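Local coordinates for amidase, hydantoinase/carbamoylase family (Burkholderia vietnamiensis, PDB 5I4M), which probably hydrolyses N-carbamoyl-L-amino acids to the free amino acids, as a two-zinc amidase of the peptidase M20 family, at residues Val159-Phe164 against Ala381-Gln386. Sequence-based numbering, arbitrary orientation.
Sequences VASGVF and ACYLAQ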
ATOM      1  N   VAL A 159       0.735  23.498   6.831  1.00  8.35           N
ATOM      2  CA  VAL A 159       1.661  24.238   5.979  1.00  9.36           C
ATOM      3  C   VAL A 159       1.098  25.616   5.651  1.00  9.58           C
ATOM      4  O   VAL A 159       1.850  26.589   5.536  1.00  8.77           O
ATOM      5  CB  VAL A 159       1.996  23.425   4.712  1.00 13.04           C
ATOM      6  CG1 VAL A 159       2.719  24.283   3.691  1.00 15.75           C
ATOM      7  CG2 VAL A 159       2.886  22.255   5.089  1.00 11.77           C
ATOM      8  N   ALA A 160      -0.223  25.740   5.527  1.00  8.54           N
ATOM      9  CA  ALA A 160      -0.787  27.022   5.112  1.00  9.52           C
ATOM     10  C   ALA A 160      -0.705  28.058   6.227  1.00 10.01           C
ATOM     11  O   ALA A 160      -0.432  29.237   5.959  1.00  8.53           O
ATOM     12  CB  ALA A 160      -2.231  26.836   4.637  1.00  8.58           C
ATOM     13  N   SER A 161      -0.936  27.649   7.486  1.00  8.49           N
ATOM     14  CA  SER A 161      -0.673  28.573   8.581  1.00  7.39           C
ATOM     15  C   SER A 161       0.824  28.771   8.773  1.00  9.53           C
ATOM     16  O   SER A 161       1.251  29.841   9.216  1.00 11.93           O
ATOM     17  CB  SER A 161      -1.334  28.098   9.877  1.00  7.92           C
ATOM     18  OG  SER A 161      -0.997  26.756  10.189  1.00  8.79           O
ATOM     19  N   GLY A 162       1.637  27.764   8.428  1.00  9.30           N
ATOM     20  CA  GLY A 162       3.082  27.963   8.435  1.00  8.17           C
ATOM     21  C   GLY A 162       3.534  29.026   7.447  1.00  8.69           C
ATOM     22  O   GLY A 162       4.427  29.820   7.741  1.00 10.12           O
ATOM     23  N   VAL A 163       2.942  29.047   6.254  1.00  8.59           N
ATOM     24  CA  VAL A 163       3.251  30.120   5.310  1.00  9.20           C
ATOM     25  C   VAL A 163       2.815  31.460   5.887  1.00 10.24           C
ATOM     26  O   VAL A 163       3.556  32.454   5.849  1.00 12.43           O
ATOM     27  CB  VAL A 163       2.576  29.869   3.951  1.00  9.61           C
ATOM     28  CG1 VAL A 163       2.848  31.056   3.036  1.00 10.07           C
ATOM     29  CG2 VAL A 163       3.065  28.573   3.319  1.00  8.90           C
ATOM     30  N   PHE A 164       1.593  31.500   6.426  1.00  9.17           N
ATOM     31  CA  PHE A 164       1.061  32.729   7.017  1.00  9.56           C
ATOM     32  C   PHE A 164       2.003  33.276   8.076  1.00 10.17           C
ATOM     33  O   PHE A 164       2.315  34.477   8.089  1.00 10.78           O
ATOM     34  CB  PHE A 164      -0.326  32.457   7.618  1.00  9.06           C
ATOM     35  CG  PHE A 164      -1.022  33.704   8.116  1.00 10.92           C
ATOM     36  CD1 PHE A 164      -0.722  34.233   9.367  1.00 11.52           C
ATOM     37  CD2 PHE A 164      -1.965  34.344   7.330  1.00 10.73           C
ATOM     38  CE1 PHE A 164      -1.346  35.390   9.826  1.00 15.24           C
ATOM     39  CE2 PHE A 164      -2.593  35.502   7.777  1.00 14.63           C
ATOM     40  CZ  PHE A 164      -2.282  36.022   9.033  1.00 15.21           C
ATOM     41  N   ALA A 381      -3.027  27.046  15.280  1.00  8.25           N
ATOM     42  CA  ALA A 381      -2.665  27.941  16.374  1.00  7.58           C
ATOM     43  C   ALA A 381      -1.190  27.820  16.769  1.00 10.48           C
ATOM     44  O   ALA A 381      -0.606  28.794  17.259  1.00 11.56           O
ATOM     45  CB  ALA A 381      -3.552  27.664  17.588  1.00 11.64           C
ATOM     46  N   CYS A 382      -0.572  26.645  16.588  1.00  7.91           N
ATOM     47  CA  CYS A 382       0.845  26.512  16.947  1.00  9.60           C
ATOM     48  C   CYS A 382       1.717  27.433  16.112  1.00  9.80           C
ATOM     49  O   CYS A 382       2.721  27.967  16.604  1.00  9.37           O
ATOM     50  CB  CYS A 382       1.316  25.064  16.788  1.00  8.75           C
ATOM     51  SG  CYS A 382       0.370  23.887  17.798  1.00 12.76           S
ATOM     52  N   TYR A 383       1.361  27.630  14.841  1.00  7.73           N
ATOM     53  CA  TYR A 383       2.112  28.574  14.020  1.00  8.08           C
ATOM     54  C   TYR A 383       1.683  30.013  14.266  1.00 11.01           C
ATOM     55  O   TYR A 383       2.524  30.921  14.260  1.00  9.83           O
ATOM     56  CB  TYR A 383       1.968  28.198  12.545  1.00  8.85           C
ATOM     57  CG  TYR A 383       2.945  27.114  12.123  1.00  8.29           C
ATOM     58  CD1 TYR A 383       4.268  27.140  12.552  1.00 11.48           C
ATOM     59  CD2 TYR A 383       2.544  26.062  11.298  1.00  7.48           C
ATOM     60  CE1 TYR A 383       5.175  26.153  12.151  1.00  8.32           C
ATOM     61  CE2 TYR A 383       3.439  25.073  10.904  1.00  8.14           C
ATOM     62  CZ  TYR A 383       4.748  25.121  11.336  1.00 10.41           C
ATOM     63  OH  TYR A 383       5.638  24.142  10.939  1.00 10.69           O
ATOM     64  N   LEU A 384       0.393  30.256  14.499  1.00 10.29           N
ATOM     65  CA  LEU A 384      -0.028  31.616  14.811  1.00  8.80           C
ATOM     66  C   LEU A 384       0.667  32.138  16.057  1.00  9.77           C
ATOM     67  O   LEU A 384       0.942  33.340  16.155  1.00  9.48           O
ATOM     68  CB  LEU A 384      -1.539  31.677  15.003  1.00  8.99           C
ATOM     69  CG  LEU A 384      -2.329  31.292  13.761  1.00 11.52           C
ATOM     70  CD1 LEU A 384      -3.833  31.451  14.009  1.00 10.95           C
ATOM     71  CD2 LEU A 384      -1.880  32.144  12.595  1.00 14.93           C
ATOM     72  N   ALA A 385       0.972  31.251  17.011  1.00  8.78           N
ATOM     73  CA  ALA A 385       1.636  31.679  18.237  1.00 10.77           C
ATOM     74  C   ALA A 385       2.994  32.310  17.974  1.00 12.23           C
ATOM     75  O   ALA A 385       3.481  33.066  18.819  1.00 12.41           O
ATOM     76  CB  ALA A 385       1.800  30.500  19.198  1.00  9.43           C
ATOM     77  N   GLN A 386       3.615  32.022  16.826  1.00 12.03           N
ATOM     78  CA  GLN A 386       4.910  32.615  16.514  1.00 13.20           C
ATOM     79  C   GLN A 386       4.799  34.080  16.111  1.00 15.79           C
ATOM     80  O   GLN A 386       5.804  34.799  16.151  1.00 14.09           O
ATOM     81  CB  GLN A 386       5.599  31.826  15.396  1.00  9.71           C
ATOM     82  CG  GLN A 386       5.918  30.367  15.757  1.00 13.76           C
ATOM     83  CD  GLN A 386       6.884  29.732  14.772  1.00 15.80           C
ATOM     84  OE1 GLN A 386       7.605  30.433  14.063  1.00 14.95           O
ATOM     85  NE2 GLN A 386       6.897  28.401  14.718  1.00  9.90           N
TER
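Tyr383 lays one face of its ring against the backbone of Gly162, joining helix 159-164 to the short helix 380-384. The CA of Gly162 stands 3.9 Å from the centroid of the Tyr383 ring, 26° off the ring normal, a CH-pi contact displaced toward the CD2 side of the ring. There CD2 of Tyr383 meets Gly162 N and Gly162 CA at 3.5 Å each. With CG beside its own backbone N (chi1 -83°), Tyr383 extends across toward the other helix, and its CB rests 3.8 Å from the carbonyl O of Ser161. Since glycine has no side chain, the ring can settle directly on the main chain; the two CA atoms, of Gly162 and Tyr383, are 5.7 Å apart.

Ser161 meets the same ring differently, at its edge and near its plane, with OG 3.8 Å from Tyr383 CD2. Its hydroxyl is hydrogen-bonded to Asp380, just ahead of 381-386. Leu384 reaches with its CD2 branch to CD1 of Phe164, 4.0 Å away, and approaches that ring obliquely. Placing CG anti to the backbone N (chi1 -174°) carries the Phe164 ring out toward Leu384; the same ring packs edge-to-face with Trp146.

Phe344 of strand 337-350 touches Tyr383, while Leu384 rests on Thr390 of strand 390-395, placing the pair of helices within the fold's interior. Both belong to the M20 peptidase region, near but not in the ligand site: the Tyr383 side chain is about 8 Å from the bound 3-phosphoglyceric acid, and that of Ser161 about 6 Å from the side chain of Glu149, which binds zinc and this ligand. Between the two segments the cohesion is chiefly dispersive, whereas the buried serine hydroxyl finds its strongest partner in Asp380.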